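PDB 2YXG: 4-hydroxy-tetrahydrodipicolinate synthase from Methanocaldococcus jannaschii DSM 2661, which probably catalyses the condensation of pyruvate with aspartate semialdehyde to 4-hydroxy-tetrahydrodipicolinate, a step of lysine biosynthesis. Local coordinates for residues M241-N246 / K276-N281. Sequence-based numbering, arbitrary orientation.
Sequences MFIETN and KKILEN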
loop_
_atom_site.group_PDB
_atom_site.type_symbol
_atom_site.label_atom_id
_atom_site.label_comp_id
_atom_site.label_asym_id
_atom_site.label_seq_id
_atom_site.Cartn_x
_atom_site.Cartn_y
_atom_site.Cartn_z
ATOM N N MET A 241 21.790 5.316 -4.368
ATOM C CA MET A 241 21.875 3.956 -4.942
ATOM C C MET A 241 20.479 3.437 -5.339
ATOM O O MET A 241 20.334 2.508 -6.114
ATOM C CB MET A 241 22.604 2.969 -4.002
ATOM C CG MET A 241 24.110 3.175 -3.844
ATOM S SD MET A 241 24.949 3.207 -5.416
ATOM C CE MET A 241 25.009 5.008 -5.720
ATOM N N PHE A 242 19.438 4.052 -4.814
ATOM C CA PHE A 242 18.111 3.681 -5.301
ATOM C C PHE A 242 17.329 4.806 -6.015
ATOM O O PHE A 242 16.084 4.733 -6.101
ATOM C CB PHE A 242 17.270 3.024 -4.201
ATOM C CG PHE A 242 16.997 3.897 -3.004
ATOM C CD1 PHE A 242 16.001 4.867 -3.038
ATOM C CD2 PHE A 242 17.672 3.665 -1.799
ATOM C CE1 PHE A 242 15.736 5.635 -1.923
ATOM C CE2 PHE A 242 17.394 4.413 -0.660
ATOM C CZ PHE A 242 16.442 5.396 -0.715
ATOM N N ILE A 243 18.052 5.821 -6.500
ATOM C CA ILE A 243 17.421 6.939 -7.182
ATOM C C ILE A 243 16.608 6.462 -8.423
ATOM O O ILE A 243 15.526 6.990 -8.746
ATOM C CB ILE A 243 18.411 8.124 -7.484
ATOM C CG1 ILE A 243 17.601 9.356 -7.874
ATOM C CG2 ILE A 243 19.433 7.788 -8.543
ATOM C CD1 ILE A 243 18.452 10.498 -8.226
ATOM N N GLU A 244 17.155 5.462 -9.090
ATOM C CA GLU A 244 16.404 4.621 -9.995
ATOM C C GLU A 244 16.668 3.182 -9.515
ATOM O O GLU A 244 17.517 2.965 -8.634
ATOM C CB GLU A 244 16.855 4.866 -11.463
ATOM C CG GLU A 244 16.687 6.343 -11.915
ATOM C CD GLU A 244 16.790 6.602 -13.442
ATOM O OE1 GLU A 244 17.002 5.637 -14.226
ATOM O OE2 GLU A 244 16.660 7.799 -13.837
ATOM N N THR A 245 15.955 2.216 -10.094
ATOM C CA THR A 245 16.084 0.804 -9.766
ATOM C C THR A 245 17.522 0.284 -9.796
ATOM O O THR A 245 18.145 0.315 -10.841
ATOM C CB THR A 245 15.257 -0.021 -10.732
ATOM O OG1 THR A 245 13.928 0.490 -10.694
ATOM C CG2 THR A 245 15.224 -1.492 -10.279
ATOM N N ASN A 246 18.036 -0.157 -8.640
ATOM C CA ASN A 246 19.255 -0.999 -8.580
ATOM C C ASN A 246 19.222 -2.127 -9.655
ATOM O O ASN A 246 18.169 -2.773 -9.835
ATOM C CB ASN A 246 19.350 -1.631 -7.192
ATOM C CG ASN A 246 20.577 -2.495 -7.033
ATOM O OD1 ASN A 246 21.709 -2.037 -7.224
ATOM N ND2 ASN A 246 20.370 -3.752 -6.687
ATOM N N LYS A 276 21.304 11.601 -13.067
ATOM C CA LYS A 276 22.773 11.539 -13.251
ATOM C C LYS A 276 23.505 12.612 -12.473
ATOM O O LYS A 276 24.497 12.345 -11.737
ATOM C CB LYS A 276 23.161 11.725 -14.706
ATOM C CG LYS A 276 22.992 10.499 -15.570
ATOM C CD LYS A 276 24.057 10.514 -16.649
ATOM C CE LYS A 276 23.877 9.289 -17.612
ATOM N NZ LYS A 276 22.627 9.390 -18.470
ATOM N N LYS A 277 22.987 13.835 -12.627
ATOM C CA LYS A 277 23.537 15.019 -11.953
ATOM C C LYS A 277 23.468 14.913 -10.434
ATOM O O LYS A 277 24.389 15.235 -9.760
ATOM C CB LYS A 277 22.805 16.263 -12.431
ATOM C CG LYS A 277 22.999 16.565 -13.892
ATOM C CD LYS A 277 22.532 18.021 -14.159
ATOM C CE LYS A 277 22.550 18.318 -15.687
ATOM N NZ LYS A 277 22.182 19.759 -15.966
ATOM N N ILE A 278 22.355 14.434 -9.915
ATOM C CA ILE A 278 22.215 14.221 -8.452
ATOM C C ILE A 278 23.285 13.215 -7.982
ATOM O O ILE A 278 24.033 13.443 -7.005
ATOM C CB ILE A 278 20.752 13.796 -8.070
ATOM C CG1 ILE A 278 19.815 15.040 -8.142
ATOM C CG2 ILE A 278 20.696 13.235 -6.603
ATOM C CD1 ILE A 278 18.392 14.790 -8.565
ATOM N N LEU A 279 23.391 12.117 -8.710
ATOM C CA LEU A 279 24.412 11.121 -8.379
ATOM C C LEU A 279 25.808 11.737 -8.439
ATOM O O LEU A 279 26.622 11.539 -7.492
ATOM C CB LEU A 279 24.312 9.880 -9.292
ATOM C CG LEU A 279 25.365 8.788 -9.023
ATOM C CD1 LEU A 279 25.410 8.332 -7.544
ATOM C CD2 LEU A 279 25.127 7.648 -9.951
ATOM N N GLU A 280 26.097 12.478 -9.531
ATOM C CA GLU A 280 27.405 13.091 -9.693
ATOM C C GLU A 280 27.749 14.008 -8.521
ATOM O O GLU A 280 28.884 14.035 -8.030
ATOM C CB GLU A 280 27.503 13.929 -10.965
ATOM C CG GLU A 280 27.756 13.189 -12.247
ATOM C CD GLU A 280 27.488 14.092 -13.465
ATOM O OE1 GLU A 280 27.421 15.308 -13.248
ATOM O OE2 GLU A 280 27.353 13.622 -14.617
ATOM N N ASN A 281 26.777 14.787 -8.090
ATOM C CA ASN A 281 27.051 15.747 -7.008
ATOM C C ASN A 281 27.354 14.994 -5.735
ATOM O O ASN A 281 28.262 15.370 -5.017
ATOM C CB ASN A 281 25.898 16.759 -6.819
ATOM C CG ASN A 281 25.703 17.650 -8.039
ATOM O OD1 ASN A 281 26.590 17.761 -8.858
ATOM N ND2 ASN A 281 24.518 18.265 -8.173
#
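Two separate apolar meetings, Ile-243 with Ile-278 and Met-241 with Leu-279, join the loop 241-246 to the helical segment 276-281; the contact is small, burying 158 Å² over both sides. The first is made by the far methyl of Ile-243, whose CD1 lies 3.9 Å from CG2 of Ile-278 and about as near to CB of the same residue. An extended chain, with CG1 anti to the backbone N (chi1 -166°) and chi2 also anti, carries that methyl out from the loop to the helix. The second meeting joins the terminal methyls of two buried side chains, Met-241 CE approaching Leu-279 CD1 at 3.8 Å. Met-241 starts out away from the helix, but bends at chi2 (-54°) and chi3 (95°) bring its thioether end back toward Leu-279, and the two side chains cross at a slant.

The enzyme is a DapA-family TIM barrel followed by C-terminal helices; the loop joins two of these, 224-240 and 248-256, and 276-281 lies on the last, 273-286, so the contact packs the helical extension against itself. Helix 248-256 packs against both buried partners, Val-250 touching Met-241, and Thr-252 and Ala-253 touching Leu-279.

Polar bonds hold the loop beyond the apolar pairs. OE2 of Glu-244 accepts a hydrogen bond from Ser-272 N and is also hydrogen-bonded to His-275 ND1, linking the loop to the chain just ahead of 276-281. Farther along, Asn-246 ND2 bonds to OG1 of Thr-44, a predicted pyruvate-binding residue, and Thr-245 OG1 to the carbonyl oxygen of Lys-108 of a second subunit.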